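Local atomic coordinates of conserved hypothetical exported protein (Bacteroides fragilis, PDB entry 4JJA), a protein that probably acts as an exo-beta-N-acetylmuramidase on peptidoglycan, although its own activity is not established. Residues His39-Asp42 / Ile43-Asn47; Val329-Asp332 / Tyr333-Lys336; Lys275-Pro278 / Gln279-Lys282; Ser290-Asp294 / Glu295-Lys299. All coordinates share one frame; numbering follows the deposited sequence. Where two conformers were deposited one is given.

Interaction 1 (His39-Asp42 / Ile43-Asn47); sequences HLLD and ILLEN
His39 opens the helix 40-46 and touches its first turn through the backbone: its carbonyl O takes the N-H of Ile43 at 3.1 Å. The side chain caps the same end, since ND1 accepts from Leu41 N at 3.0 Å in a nearly straight bond, with the donor tilted 17° from the imidazole plane. That leaves NE2 on the far side of the ring for Ser29 OG. Leu40 follows, its O bonded to Leu44 N at 2.9 Å. With CG anti to the backbone N (chi1 171°), its side chain swings toward the next turn, and its CG meets Leu44 CD1 at 3.9 Å, the two leucines crossing at a slant. Leu41 repeats the step with Leu45: its O receives Leu45 N, while the two CD1 methyls touch at 3.9 Å from side chains that run alongside and point the same way. Asp42 closes the capping box by turning its carboxylate back, OD2 accepting from His39 N at 3.0 Å on its anti side. The same OD2 forms a salt bridge with Arg62, so the buried carboxylate joins the helix start to a neighbouring loop. At the other end Ile43 O is held by both Asn47 N and Asn47 ND2, the latter at 2.8 Å, and they arrive from opposite faces of the carbonyl plane. The helix lies against the parallel sheet: Leu41, Leu44 and Leu45 rest on Val51 of strand 50-56, Leu40, Leu41 and Leu44 reach Ile27 of strand 24-28, and helix 13-20 packs against Leu40 and Leu44.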
ATOM      1  N   HIS A  39      -8.053 -14.119  13.496  1.00 17.15           N
ATOM      2  CA  HIS A  39      -8.234 -12.757  13.110  1.00 16.51           C
ATOM      3  C   HIS A  39      -8.493 -11.928  14.401  1.00 16.98           C
ATOM      4  O   HIS A  39      -9.015 -12.437  15.418  1.00 17.80           O
ATOM      5  CB  HIS A  39      -9.370 -12.600  12.138  1.00 16.52           C
ATOM      6  CG  HIS A  39      -9.337 -11.278  11.456  1.00 15.94           C
ATOM      7  ND1 HIS A  39      -9.980 -10.169  11.955  1.00 18.26           N
ATOM      8  CD2 HIS A  39      -8.679 -10.875  10.325  1.00 15.86           C
ATOM      9  CE1 HIS A  39      -9.732  -9.143  11.157  1.00 16.94           C
ATOM     10  NE2 HIS A  39      -8.981  -9.554  10.137  1.00 17.99           N
ATOM     11  N   LEU A  40      -8.099 -10.662  14.398  1.00 17.04           N
ATOM     12  CA  LEU A  40      -8.476  -9.738  15.492  1.00 17.81           C
ATOM     13  C   LEU A  40      -9.956  -9.953  15.822  1.00 18.17           C
ATOM     14  O   LEU A  40     -10.355  -9.930  16.989  1.00 17.16           O
ATOM     15  CB  LEU A  40      -8.283  -8.294  15.031  1.00 18.39           C
ATOM     16  CG  LEU A  40      -8.813  -7.203  15.952  1.00 18.41           C
ATOM     17  CD1 LEU A  40      -7.936  -7.245  17.232  1.00 21.48           C
ATOM     18  CD2 LEU A  40      -8.827  -5.778  15.236  1.00 17.99           C
ATOM     19  N   LEU A  41     -10.786 -10.143  14.812  1.00 18.24           N
ATOM     20  CA  LEU A  41     -12.217 -10.380  15.001  1.00 19.13           C
ATOM     21  C   LEU A  41     -12.452 -11.540  15.998  1.00 18.77           C
ATOM     22  O   LEU A  41     -13.277 -11.442  16.881  1.00 18.02           O
ATOM     23  CB  LEU A  41     -12.861 -10.687  13.641  1.00 20.10           C
ATOM     24  CG  LEU A  41     -14.306 -11.183  13.728  1.00 22.33           C
ATOM     25  CD1 LEU A  41     -15.209 -10.125  14.271  1.00 22.31           C
ATOM     26  CD2 LEU A  41     -14.763 -11.667  12.359  1.00 25.74           C
ATOM     27  N   ASP A  42     -11.718 -12.621  15.819  1.00 17.83           N
ATOM     28  CA  ASP A  42     -11.871 -13.822  16.676  1.00 18.70           C
ATOM     29  C   ASP A  42     -11.384 -13.551  18.084  1.00 17.89           C
ATOM     30  O   ASP A  42     -12.031 -13.938  19.075  1.00 19.33           O
ATOM     31  CB  ASP A  42     -11.093 -14.983  16.091  1.00 19.67           C
ATOM     32  CG  ASP A  42     -11.584 -15.355  14.689  1.00 21.09           C
ATOM     33  OD1 ASP A  42     -12.809 -15.532  14.448  1.00 22.05           O
ATOM     34  OD2 ASP A  42     -10.750 -15.361  13.761  1.00 24.49           O
ATOM     35  N   ILE A  43     -10.273 -12.855  18.217  1.00 17.13           N
ATOM     36  CA  ILE A  43      -9.714 -12.542  19.519  1.00 17.70           C
ATOM     37  C   ILE A  43     -10.703 -11.668  20.302  1.00 15.66           C
ATOM     38  O   ILE A  43     -10.962 -11.898  21.507  1.00 15.29           O
ATOM     39  CB  ILE A  43      -8.396 -11.830  19.375  1.00 18.09           C
ATOM     40  CG1 ILE A  43      -7.361 -12.818  18.813  1.00 19.93           C
ATOM     41  CG2 ILE A  43      -7.896 -11.248  20.686  1.00 20.99           C
ATOM     42  CD1 ILE A  43      -6.164 -12.154  18.179  1.00 22.85           C
ATOM     43  N   LEU A  44     -11.287 -10.684  19.636  1.00 14.51           N
ATOM     44  CA  LEU A  44     -12.206  -9.803  20.306  1.00 13.43           C
ATOM     45  C   LEU A  44     -13.476 -10.538  20.726  1.00 14.62           C
ATOM     46  O   LEU A  44     -13.925 -10.392  21.850  1.00 14.30           O
ATOM     47  CB  LEU A  44     -12.559  -8.603  19.442  1.00 13.50           C
ATOM     48  CG  LEU A  44     -11.399  -7.659  19.152  1.00 13.20           C
ATOM     49  CD1 LEU A  44     -11.891  -6.495  18.271  1.00 17.35           C
ATOM     50  CD2 LEU A  44     -10.782  -7.116  20.428  1.00 16.40           C
ATOM     51  N   LEU A  45     -14.021 -11.360  19.844  1.00 16.18           N
ATOM     52  CA  LEU A  45     -15.223 -12.131  20.230  1.00 16.84           C
ATOM     53  C   LEU A  45     -14.950 -13.110  21.358  1.00 17.53           C
ATOM     54  O   LEU A  45     -15.779 -13.266  22.282  1.00 17.87           O
ATOM     55  CB  LEU A  45     -15.802 -12.845  19.009  1.00 17.84           C
ATOM     56  CG  LEU A  45     -16.448 -11.970  17.916  1.00 17.44           C
ATOM     57  CD1 LEU A  45     -16.723 -12.791  16.649  1.00 21.84           C
ATOM     58  CD2 LEU A  45     -17.666 -11.238  18.446  1.00 19.80           C
ATOM     59  N   GLU A  46     -13.793 -13.732  21.353  1.00 17.78           N
ATOM     60  CA  GLU A  46     -13.405 -14.680  22.425  0.50 19.40           C
ATOM     61  C   GLU A  46     -13.225 -13.997  23.783  1.00 18.44           C
ATOM     62  O   GLU A  46     -13.344 -14.635  24.819  1.00 20.33           O
ATOM     63  CB  GLU A  46     -12.146 -15.507  22.049  0.50 20.48           C
ATOM     64  CG  GLU A  46     -10.750 -14.947  22.402  0.50 23.28           C
ATOM     65  CD  GLU A  46      -9.559 -15.911  22.056  0.50 25.94           C
ATOM     66  OE1 GLU A  46      -9.772 -17.136  21.910  0.50 28.58           O
ATOM     67  OE2 GLU A  46      -8.407 -15.434  21.951  0.50 27.35           O
ATOM     68  N   ASN A  47     -12.936 -12.702  23.775  1.00 16.81           N
ATOM     69  CA  ASN A  47     -12.817 -11.864  24.944  1.00 17.19           C
ATOM     70  C   ASN A  47     -14.113 -11.094  25.256  1.00 17.08           C
ATOM     71  O   ASN A  47     -14.074 -10.154  26.036  1.00 17.13           O
ATOM     72  CB  ASN A  47     -11.598 -10.960  24.829  1.00 17.18           C
ATOM     73  CG  ASN A  47     -10.319 -11.713  25.084  1.00 19.53           C
ATOM     74  OD1 ASN A  47      -9.933 -11.926  26.236  1.00 21.51           O
ATOM     75  ND2 ASN A  47      -9.675 -12.166  24.006  1.00 19.69           N
TER

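Interaction 2 (Val329-Asp332 / Tyr333-Lys336); sequences VGTD and YVRK
Thr331 O and Arg335 N are joined by one water, which donates to the carbonyl at 2.8 Å and accepts from the amide at 2.9 Å. The water thereby bridges the loop to the first turn of helix 333-339, in the short link from helix 325-329, where Gly330, with positive phi, is the first residue past the helix. A second water works in the same way one residue on: it donates to Asp332 OD1 and accepts from Lys336 NZ. The lysine also reaches Asp332 OD2 directly, at 3.3 Å, a salt bridge whose hydrogen bond is weak. Its chain runs extended past Asp332 O to arrive there, so the two carboxylate oxygens are tied to one ammonium by different routes. The neighbouring Arg335 turns to other partners, making salt bridges to Glu326 and Asp318. Thr331 and Tyr333 also pack together. Tyr333 CG sits between its backbone N and carbonyl carbon (chi1 63°), which folds the ring back against the threonine, and Arg350 adds a cation-pi contact to this ring. Thr331 CG2 also touches Val334 CG2 at 3.9 Å. In the CH-pi contact, Thr331 CG2 stands 3.7 Å from the centroid of the Tyr333 ring, only 11° off its normal.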
ATOM      1  N   VAL A 329       2.771   7.857 -11.499  1.00  8.72           N
ATOM      2  CA  VAL A 329       3.996   8.580 -11.128  0.50  9.33           C
ATOM      3  C   VAL A 329       3.725   9.901 -10.455  1.00  9.13           C
ATOM      4  O   VAL A 329       4.485  10.320  -9.579  1.00 10.90           O
ATOM      5  CB  VAL A 329       4.957   8.813 -12.299  0.50 10.14           C
ATOM      6  CG1 VAL A 329       5.575   7.511 -12.635  0.50 11.78           C
ATOM      7  CG2 VAL A 329       4.292   9.397 -13.522  0.50 11.71           C
ATOM      8  N   GLY A 330       2.627  10.560 -10.841  1.00  9.43           N
ATOM      9  CA  GLY A 330       2.142  11.754 -10.151  1.00  9.41           C
ATOM     10  C   GLY A 330       2.551  13.102 -10.685  1.00  8.96           C
ATOM     11  O   GLY A 330       2.199  14.106 -10.123  1.00  9.90           O
ATOM     12  N   THR A 331       3.285  13.095 -11.790  1.00  9.78           N
ATOM     13  CA  THR A 331       3.765  14.324 -12.435  1.00  9.46           C
ATOM     14  C   THR A 331       3.989  14.022 -13.902  1.00 10.26           C
ATOM     15  O   THR A 331       4.152  12.866 -14.305  1.00 10.68           O
ATOM     16  CB  THR A 331       5.090  14.796 -11.803  1.00 12.15           C
ATOM     17  OG1 THR A 331       5.388  16.046 -12.361  1.00 16.89           O
ATOM     18  CG2 THR A 331       6.257  13.851 -12.055  1.00 13.65           C
ATOM     19  N   ASP A 332       3.978  15.065 -14.713  1.00 10.22           N
ATOM     20  CA  ASP A 332       4.137  14.950 -16.139  1.00 11.76           C
ATOM     21  C   ASP A 332       5.579  14.884 -16.625  1.00 10.10           C
ATOM     22  O   ASP A 332       5.825  14.501 -17.758  1.00 10.74           O
ATOM     23  CB  ASP A 332       3.385  16.089 -16.866  1.00 13.35           C
ATOM     24  CG  ASP A 332       3.921  17.428 -16.625  1.00 17.86           C
ATOM     25  OD1 ASP A 332       4.888  17.639 -15.892  1.00 22.61           O
ATOM     26  OD2 ASP A 332       3.314  18.375 -17.228  1.00 26.15           O
ATOM     27  N   TYR A 333       6.556  15.205 -15.780  1.00  9.92           N
ATOM     28  CA  TYR A 333       7.921  15.355 -16.322  1.00 10.22           C
ATOM     29  C   TYR A 333       8.632  14.037 -16.483  1.00  9.36           C
ATOM     30  O   TYR A 333       9.618  13.981 -17.201  1.00 10.62           O
ATOM     31  CB  TYR A 333       8.766  16.327 -15.539  1.00 10.27           C
ATOM     32  CG  TYR A 333       9.063  15.987 -14.091  1.00  9.68           C
ATOM     33  CD1 TYR A 333       9.932  14.935 -13.753  1.00  9.46           C
ATOM     34  CD2 TYR A 333       8.541  16.743 -13.047  1.00  9.98           C
ATOM     35  CE1 TYR A 333      10.252  14.661 -12.433  1.00 10.93           C
ATOM     36  CE2 TYR A 333       8.865  16.468 -11.736  1.00 10.22           C
ATOM     37  CZ  TYR A 333       9.718  15.425 -11.418  1.00  9.93           C
ATOM     38  OH  TYR A 333      10.032  15.160 -10.108  1.00 12.20           O
ATOM     39  N   VAL A 334       8.199  12.955 -15.823  1.00  9.51           N
ATOM     40  CA  VAL A 334       8.898  11.694 -15.948  1.00  9.35           C
ATOM     41  C   VAL A 334       8.811  11.144 -17.372  1.00  9.10           C
ATOM     42  O   VAL A 334       9.847  10.821 -17.994  1.00 10.27           O
ATOM     43  CB  VAL A 334       8.449  10.674 -14.897  1.00  9.19           C
ATOM     44  CG1 VAL A 334       9.076   9.281 -15.129  1.00 10.45           C
ATOM     45  CG2 VAL A 334       8.742  11.178 -13.478  1.00 10.95           C
ATOM     46  N   ARG A 335       7.605  11.100 -17.949  1.00  9.39           N
ATOM     47  CA  ARG A 335       7.481  10.694 -19.329  1.00  9.29           C
ATOM     48  C   ARG A 335       8.314  11.585 -20.247  1.00 10.40           C
ATOM     49  O   ARG A 335       9.027  11.095 -21.151  1.00 10.91           O
ATOM     50  CB  ARG A 335       6.024  10.823 -19.722  1.00  9.39           C
ATOM     51  CG  ARG A 335       5.708  10.563 -21.171  1.00  9.91           C
ATOM     52  CD  ARG A 335       4.341  11.060 -21.562  1.00 10.47           C
ATOM     53  NE  ARG A 335       3.258  10.351 -20.875  1.00 10.80           N
ATOM     54  CZ  ARG A 335       2.386   9.506 -21.439  1.00 10.49           C
ATOM     55  NH1 ARG A 335       2.459   9.172 -22.715  1.00 11.27           N
ATOM     56  NH2 ARG A 335       1.414   9.006 -20.685  1.00 10.52           N
ATOM     57  N   LYS A 336       8.181  12.890 -20.060  1.00 11.25           N
ATOM     58  CA  LYS A 336       8.842  13.831 -20.969  1.00 11.89           C
ATOM     59  C   LYS A 336      10.369  13.681 -20.925  1.00 10.88           C
ATOM     60  O   LYS A 336      11.049  13.694 -21.957  1.00 12.05           O
ATOM     61  CB  LYS A 336       8.470  15.261 -20.617  1.00 12.68           C
ATOM     62  CG  LYS A 336       7.012  15.614 -20.892  1.00 15.43           C
ATOM     63  CD  LYS A 336       6.719  17.083 -20.444  1.00 23.09           C
ATOM     64  CE  LYS A 336       5.264  17.493 -20.456  1.00 27.72           C
ATOM     65  NZ  LYS A 336       5.131  18.918 -19.965  1.00 32.63           N
TER
HETATM   66  O   HOH W   1       5.174  11.465 -16.480  1.00 10.35           O
HETATM   67  O   HOH W   2       6.732  19.027 -17.482  1.00 38.15           O

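Interaction 3 (Lys275-Pro278 / Gln279-Lys282); sequences KNPP and QLNK
Two type II beta turns follow one another in the loop between strands 265-266 and 284-288, and the contact of Pro277 with Leu280 closes the first. Pro277 O accepts from Leu280 N at 3.1 Å, but the bond is weak, its N-H...O angle being 130°. Apolar packing joins the same two residues. The leucine places CG anti to its backbone N (chi1 172°), and the branch ending in CD1 is laid across the proline ring, 3.9 Å from Pro277 CD and 4.0 Å from Pro277 CG. Leu280 CD2, the other branch, ends 4.0 Å from Lys275 O, a carbonyl that accepts a hydrogen bond from Ser270 OG. Pro278 and Gln279 fill the two corners of this turn. A proline suits the first, where its ring restricts phi to the region of the -53° found here, while Gln279 takes the left-handed backbone conformation that a type II turn needs at the second. The glutamine then begins the next turn, with Gln279 O accepting from Lys282 N at 3.0 Å, and Asn281 repeats the left-handed corner. Beyond CB the Gln279 side chain bends at chi2 and heads away from Pro278, its NE2 donating to Pro240 O. Pro277 touches Pro268, whose backbone is also bonded to that of Asn281, and Asn281 OD1 accepts from Arg269 NH1.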
ATOM      1  N   LYS A 275      -5.424 -14.454 -13.474  1.00 16.04           N
ATOM      2  CA  LYS A 275      -6.150 -15.242 -14.477  0.50 17.09           C
ATOM      3  C   LYS A 275      -6.014 -14.699 -15.909  1.00 17.59           C
ATOM      4  O   LYS A 275      -5.957 -15.450 -16.875  1.00 18.25           O
ATOM      5  CB  LYS A 275      -7.633 -15.274 -14.087  0.50 17.83           C
ATOM      6  CG  LYS A 275      -8.530 -16.162 -14.944  0.50 20.15           C
ATOM      7  CD  LYS A 275      -9.993 -16.063 -14.521  0.50 22.33           C
ATOM      8  CE  LYS A 275     -10.894 -16.818 -15.506  0.50 23.72           C
ATOM      9  NZ  LYS A 275     -12.299 -16.921 -15.036  0.50 25.66           N
ATOM     10  N   ASN A 276      -6.008 -13.399 -16.037  1.00 17.87           N
ATOM     11  CA  ASN A 276      -6.002 -12.803 -17.359  0.80 18.20           C
ATOM     12  C   ASN A 276      -4.822 -11.784 -17.320  1.00 19.28           C
ATOM     13  O   ASN A 276      -5.052 -10.573 -17.536  1.00 21.89           O
ATOM     14  CB  ASN A 276      -7.439 -12.186 -17.744  0.80 18.31           C
ATOM     15  CG  ASN A 276      -8.707 -13.215 -17.688  0.80 19.22           C
ATOM     16  OD1 ASN A 276      -8.618 -14.393 -18.128  0.80 23.89           O
ATOM     17  ND2 ASN A 276      -9.895 -12.741 -17.210  0.80 18.00           N
ATOM     18  N   PRO A 277      -3.549 -12.247 -17.028  1.00 17.82           N
ATOM     19  CA  PRO A 277      -2.440 -11.369 -16.804  1.00 17.12           C
ATOM     20  C   PRO A 277      -1.939 -10.719 -18.105  1.00 16.06           C
ATOM     21  O   PRO A 277      -2.193 -11.241 -19.192  1.00 16.19           O
ATOM     22  CB  PRO A 277      -1.347 -12.290 -16.191  1.00 17.49           C
ATOM     23  CG  PRO A 277      -1.583 -13.594 -16.863  1.00 17.39           C
ATOM     24  CD  PRO A 277      -3.096 -13.669 -16.938  1.00 17.65           C
ATOM     25  N   PRO A 278      -1.220  -9.612 -17.974  1.00 15.42           N
ATOM     26  CA  PRO A 278      -0.561  -9.011 -19.110  1.00 15.58           C
ATOM     27  C   PRO A 278       0.310 -10.034 -19.845  1.00 13.98           C
ATOM     28  O   PRO A 278       1.090 -10.760 -19.230  1.00 13.83           O
ATOM     29  CB  PRO A 278       0.248  -7.865 -18.470  1.00 16.90           C
ATOM     30  CG  PRO A 278      -0.478  -7.580 -17.193  1.00 17.97           C
ATOM     31  CD  PRO A 278      -1.061  -8.819 -16.741  1.00 16.73           C
ATOM     32  N   GLN A 279       0.211 -10.065 -21.173  1.00 13.83           N
ATOM     33  CA  GLN A 279       1.028 -10.925 -21.978  1.00 12.85           C
ATOM     34  C   GLN A 279       0.800 -12.418 -21.701  1.00 11.96           C
ATOM     35  O   GLN A 279       1.706 -13.236 -21.860  1.00 13.40           O
ATOM     36  CB  GLN A 279       2.526 -10.550 -21.908  1.00 12.29           C
ATOM     37  CG  GLN A 279       2.832  -9.046 -22.088  1.00 12.44           C
ATOM     38  CD  GLN A 279       2.409  -8.480 -23.401  1.00 11.11           C
ATOM     39  OE1 GLN A 279       2.105  -9.182 -24.339  1.00 12.94           O
ATOM     40  NE2 GLN A 279       2.342  -7.146 -23.463  1.00 12.21           N
ATOM     41  N   LEU A 280      -0.423 -12.755 -21.307  1.00 12.74           N
ATOM     42  CA  LEU A 280      -0.835 -14.115 -21.050  1.00 12.38           C
ATOM     43  C   LEU A 280      -0.417 -15.018 -22.191  1.00 12.17           C
ATOM     44  O   LEU A 280      -0.779 -14.765 -23.348  1.00 13.53           O
ATOM     45  CB  LEU A 280      -2.343 -14.204 -20.849  1.00 12.67           C
ATOM     46  CG  LEU A 280      -2.933 -15.595 -20.757  1.00 13.62           C
ATOM     47  CD1 LEU A 280      -2.312 -16.428 -19.593  1.00 14.28           C
ATOM     48  CD2 LEU A 280      -4.449 -15.512 -20.623  1.00 14.32           C
ATOM     49  N   ASN A 281       0.299 -16.091 -21.874  1.00 11.69           N
ATOM     50  CA  ASN A 281       0.725 -17.119 -22.806  1.00 11.78           C
ATOM     51  C   ASN A 281       1.683 -16.648 -23.905  1.00 12.34           C
ATOM     52  O   ASN A 281       1.924 -17.365 -24.870  1.00 15.21           O
ATOM     53  CB  ASN A 281      -0.461 -17.893 -23.381  1.00 12.64           C
ATOM     54  CG  ASN A 281      -1.217 -18.703 -22.318  1.00 11.76           C
ATOM     55  OD1 ASN A 281      -0.625 -19.240 -21.377  1.00 12.13           O
ATOM     56  ND2 ASN A 281      -2.535 -18.788 -22.452  1.00 13.78           N
ATOM     57  N   LYS A 282       2.287 -15.484 -23.718  1.00 12.68           N
ATOM     58  CA  LYS A 282       3.341 -14.956 -24.585  1.00 14.35           C
ATOM     59  C   LYS A 282       4.699 -15.095 -23.975  1.00 13.52           C
ATOM     60  O   LYS A 282       4.865 -14.783 -22.807  1.00 13.62           O
ATOM     61  CB  LYS A 282       3.174 -13.420 -24.767  1.00 16.48           C
ATOM     62  CG  LYS A 282       1.871 -12.961 -25.157  1.00 22.01           C
ATOM     63  CD  LYS A 282       1.619 -13.235 -26.584  1.00 22.25           C
ATOM     64  CE  LYS A 282       0.524 -12.272 -27.079  1.00 20.53           C
ATOM     65  NZ  LYS A 282       0.520 -12.444 -28.545  1.00 15.19           N
TER

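Interaction 4 (Ser290-Asp294 / Glu295-Lys299); sequences SNLSD and EEIWK
Ser293 and Glu296 exchange hydrogen bonds. Ser293 OG takes the N-H of Glu296 at 3.0 Å, and Glu296 OE2 returns the favour by accepting from Ser293 N at 3.1 Å, on the anti side of the carboxylate and 15° out of its plane. The glutamate gets there because CG lies between its backbone N and carbonyl carbon (chi1 70°), from where an extended chain runs back over the serine. This reciprocal pair is a capping box, with Ser293 as N-cap of helix 294-300. Backbone bonds carry the helix on: Ile297 N donates to Ser293 O at 3.2 Å, and Trp298 N to Asp294 O at 2.9 Å. Apolar contacts come from Leu292 just ahead of the cap: its CB meets Ile297 CG1 at 3.9 Å, the side chains crossing at about a right angle, and its CD2 sits against the Glu296 carboxylate carbon. The Trp298 indole turns one face to Asp294 O, which stands 3.1 Å from the ring plane, offset toward the rim; Tyr228 and His148 meet the indole edge-to-face. Asp294 CB touches Trp298 CZ2 at 3.5 Å. The Asp294 carboxylate points to other partners, making salt bridges with Lys225 of helix 224-233 and with Arg212.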
ATOM      1  N   SER A 290      15.181 -11.106  -9.352  1.00 12.49           N
ATOM      2  CA  SER A 290      14.830 -11.813  -8.112  1.00 13.59           C
ATOM      3  C   SER A 290      16.022 -12.171  -7.262  1.00 15.29           C
ATOM      4  O   SER A 290      15.810 -12.551  -6.115  1.00 16.49           O
ATOM      5  CB  SER A 290      14.010 -13.053  -8.438  1.00 14.35           C
ATOM      6  OG  SER A 290      14.774 -14.030  -9.086  1.00 14.73           O
ATOM      7  N   ASN A 291      17.230 -12.086  -7.830  1.00 15.84           N
ATOM      8  CA  ASN A 291      18.454 -12.399  -7.087  1.00 17.43           C
ATOM      9  C   ASN A 291      19.219 -11.161  -6.608  1.00 16.65           C
ATOM     10  O   ASN A 291      20.305 -11.254  -6.038  1.00 17.96           O
ATOM     11  CB  ASN A 291      19.374 -13.332  -7.912  1.00 19.25           C
ATOM     12  CG  ASN A 291      18.688 -14.641  -8.294  1.00 24.36           C
ATOM     13  OD1 ASN A 291      18.635 -15.002  -9.479  1.00 32.66           O
ATOM     14  ND2 ASN A 291      18.077 -15.302  -7.318  1.00 27.47           N
ATOM     15  N   LEU A 292      18.683  -9.965  -6.816  1.00 14.82           N
ATOM     16  CA  LEU A 292      19.231  -8.766  -6.186  1.00 15.07           C
ATOM     17  C   LEU A 292      19.139  -8.974  -4.670  1.00 16.65           C
ATOM     18  O   LEU A 292      18.156  -9.536  -4.161  1.00 18.23           O
ATOM     19  CB  LEU A 292      18.446  -7.517  -6.552  1.00 15.99           C
ATOM     20  CG  LEU A 292      18.585  -7.010  -7.970  1.00 16.54           C
ATOM     21  CD1 LEU A 292      17.637  -5.806  -8.163  1.00 18.56           C
ATOM     22  CD2 LEU A 292      20.010  -6.607  -8.344  1.00 22.40           C
ATOM     23  N   SER A 293      20.173  -8.552  -3.958  1.00 17.59           N
ATOM     24  CA  SER A 293      20.063  -8.535  -2.523  1.00 17.23           C
ATOM     25  C   SER A 293      19.082  -7.487  -2.047  1.00 15.77           C
ATOM     26  O   SER A 293      18.865  -6.468  -2.701  1.00 16.92           O
ATOM     27  CB  SER A 293      21.417  -8.243  -1.867  1.00 18.23           C
ATOM     28  OG  SER A 293      21.900  -6.931  -2.141  1.00 20.43           O
ATOM     29  N   ASP A 294      18.461  -7.786  -0.914  1.00 16.82           N
ATOM     30  CA  ASP A 294      17.630  -6.759  -0.255  1.00 17.27           C
ATOM     31  C   ASP A 294      18.429  -5.452  -0.112  1.00 16.86           C
ATOM     32  O   ASP A 294      17.919  -4.353  -0.430  1.00 17.08           O
ATOM     33  CB  ASP A 294      17.149  -7.237   1.119  1.00 18.25           C
ATOM     34  CG  ASP A 294      16.082  -8.345   1.084  1.00 18.84           C
ATOM     35  OD1 ASP A 294      15.572  -8.759   0.027  1.00 21.01           O
ATOM     36  OD2 ASP A 294      15.743  -8.871   2.209  1.00 20.32           O
ATOM     37  N   GLU A 295      19.690  -5.507   0.358  0.50 17.89           N
ATOM     38  CA  GLU A 295      20.534  -4.292   0.532  0.50 18.01           C
ATOM     39  C   GLU A 295      20.720  -3.438  -0.699  0.50 17.54           C
ATOM     40  O   GLU A 295      20.645  -2.218  -0.646  0.50 17.60           O
ATOM     41  CB  GLU A 295      21.959  -4.614   1.063  0.50 18.96           C
ATOM     42  CG  GLU A 295      22.002  -4.949   2.550  0.50 20.13           C
ATOM     43  CD  GLU A 295      21.861  -6.444   2.771  0.50 24.80           C
ATOM     44  OE1 GLU A 295      21.538  -7.167   1.791  0.50 28.01           O
ATOM     45  OE2 GLU A 295      22.072  -6.899   3.901  0.50 27.00           O
ATOM     46  N   GLU A 296      20.973  -4.074  -1.831  1.00 17.65           N
ATOM     47  CA  GLU A 296      21.165  -3.271  -3.041  1.00 18.62           C
ATOM     48  C   GLU A 296      19.841  -2.638  -3.537  1.00 15.98           C
ATOM     49  O   GLU A 296      19.882  -1.519  -4.045  1.00 16.85           O
ATOM     50  CB  GLU A 296      21.865  -3.981  -4.153  1.00 20.70           C
ATOM     51  CG  GLU A 296      21.165  -5.047  -4.835  1.00 24.12           C
ATOM     52  CD  GLU A 296      22.139  -5.778  -5.793  1.00 30.65           C
ATOM     53  OE1 GLU A 296      22.705  -5.054  -6.668  1.00 36.06           O
ATOM     54  OE2 GLU A 296      22.341  -7.034  -5.627  1.00 33.45           O
ATOM     55  N   ILE A 297      18.710  -3.288  -3.255  1.00 14.52           N
ATOM     56  CA  ILE A 297      17.378  -2.679  -3.579  1.00 13.16           C
ATOM     57  C   ILE A 297      17.238  -1.436  -2.669  1.00 12.72           C
ATOM     58  O   ILE A 297      16.848  -0.353  -3.132  1.00 12.63           O
ATOM     59  CB  ILE A 297      16.270  -3.700  -3.442  1.00 12.90           C
ATOM     60  CG1 ILE A 297      16.459  -4.875  -4.440  1.00 13.49           C
ATOM     61  CG2 ILE A 297      14.914  -3.014  -3.585  1.00 11.64           C
ATOM     62  CD1 ILE A 297      15.633  -6.122  -4.193  1.00 15.78           C
ATOM     63  N   TRP A 298      17.531  -1.583  -1.366  1.00 12.38           N
ATOM     64  CA  TRP A 298      17.380  -0.455  -0.413  1.00 12.64           C
ATOM     65  C   TRP A 298      18.257   0.711  -0.792  1.00 13.86           C
ATOM     66  O   TRP A 298      17.871   1.863  -0.678  1.00 14.53           O
ATOM     67  CB  TRP A 298      17.681  -0.899   1.039  1.00 13.69           C
ATOM     68  CG  TRP A 298      16.860  -2.039   1.516  1.00 12.45           C
ATOM     69  CD1 TRP A 298      15.643  -2.446   1.059  1.00 12.28           C
ATOM     70  CD2 TRP A 298      17.233  -2.954   2.541  1.00 13.36           C
ATOM     71  NE1 TRP A 298      15.251  -3.561   1.730  1.00 12.30           N
ATOM     72  CE2 TRP A 298      16.192  -3.880   2.675  1.00 12.58           C
ATOM     73  CE3 TRP A 298      18.325  -3.020   3.426  1.00 15.73           C
ATOM     74  CZ2 TRP A 298      16.211  -4.909   3.606  1.00 13.27           C
ATOM     75  CZ3 TRP A 298      18.357  -4.075   4.327  1.00 15.53           C
ATOM     76  CH2 TRP A 298      17.310  -5.002   4.420  1.00 14.46           C
ATOM     77  N   LYS A 299      19.459   0.426  -1.298  1.00 15.21           N
ATOM     78  CA  LYS A 299      20.334   1.492  -1.659  1.00 16.62           C
ATOM     79  C   LYS A 299      19.750   2.419  -2.727  1.00 15.74           C
ATOM     80  O   LYS A 299      19.940   3.638  -2.689  1.00 17.36           O
ATOM     81  CB  LYS A 299      21.651   0.901  -2.152  1.00 18.02           C
ATOM     82  CG  LYS A 299      22.722   1.957  -2.426  1.00 23.15           C
ATOM     83  CD  LYS A 299      23.997   1.270  -2.973  1.00 28.26           C
ATOM     84  CE  LYS A 299      23.847   0.814  -4.445  1.00 33.00           C
ATOM     85  NZ  LYS A 299      22.995  -0.420  -4.686  1.00 37.33           N
TER

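Along the chain the order is interaction 1, then 3, 4 and 2. Interaction 1 stands apart: it lies on helix 40-46 against the parallel sheet, in the N-terminal NamZ region, with its centre 38 to 45 Å from those of the other three and on the opposite side of the chain's centre from interaction 2. Interactions 2, 3 and 4 belong to the C-terminal region, their centres 25 to 27 Å apart and none touching another. Strand 284-288 links 3 to 4, coming after the turns and before helix 294-300. Three of the four mark where a helix starts, while interaction 3 shapes a loop between strands; each thus sets the course of its own part of the chain.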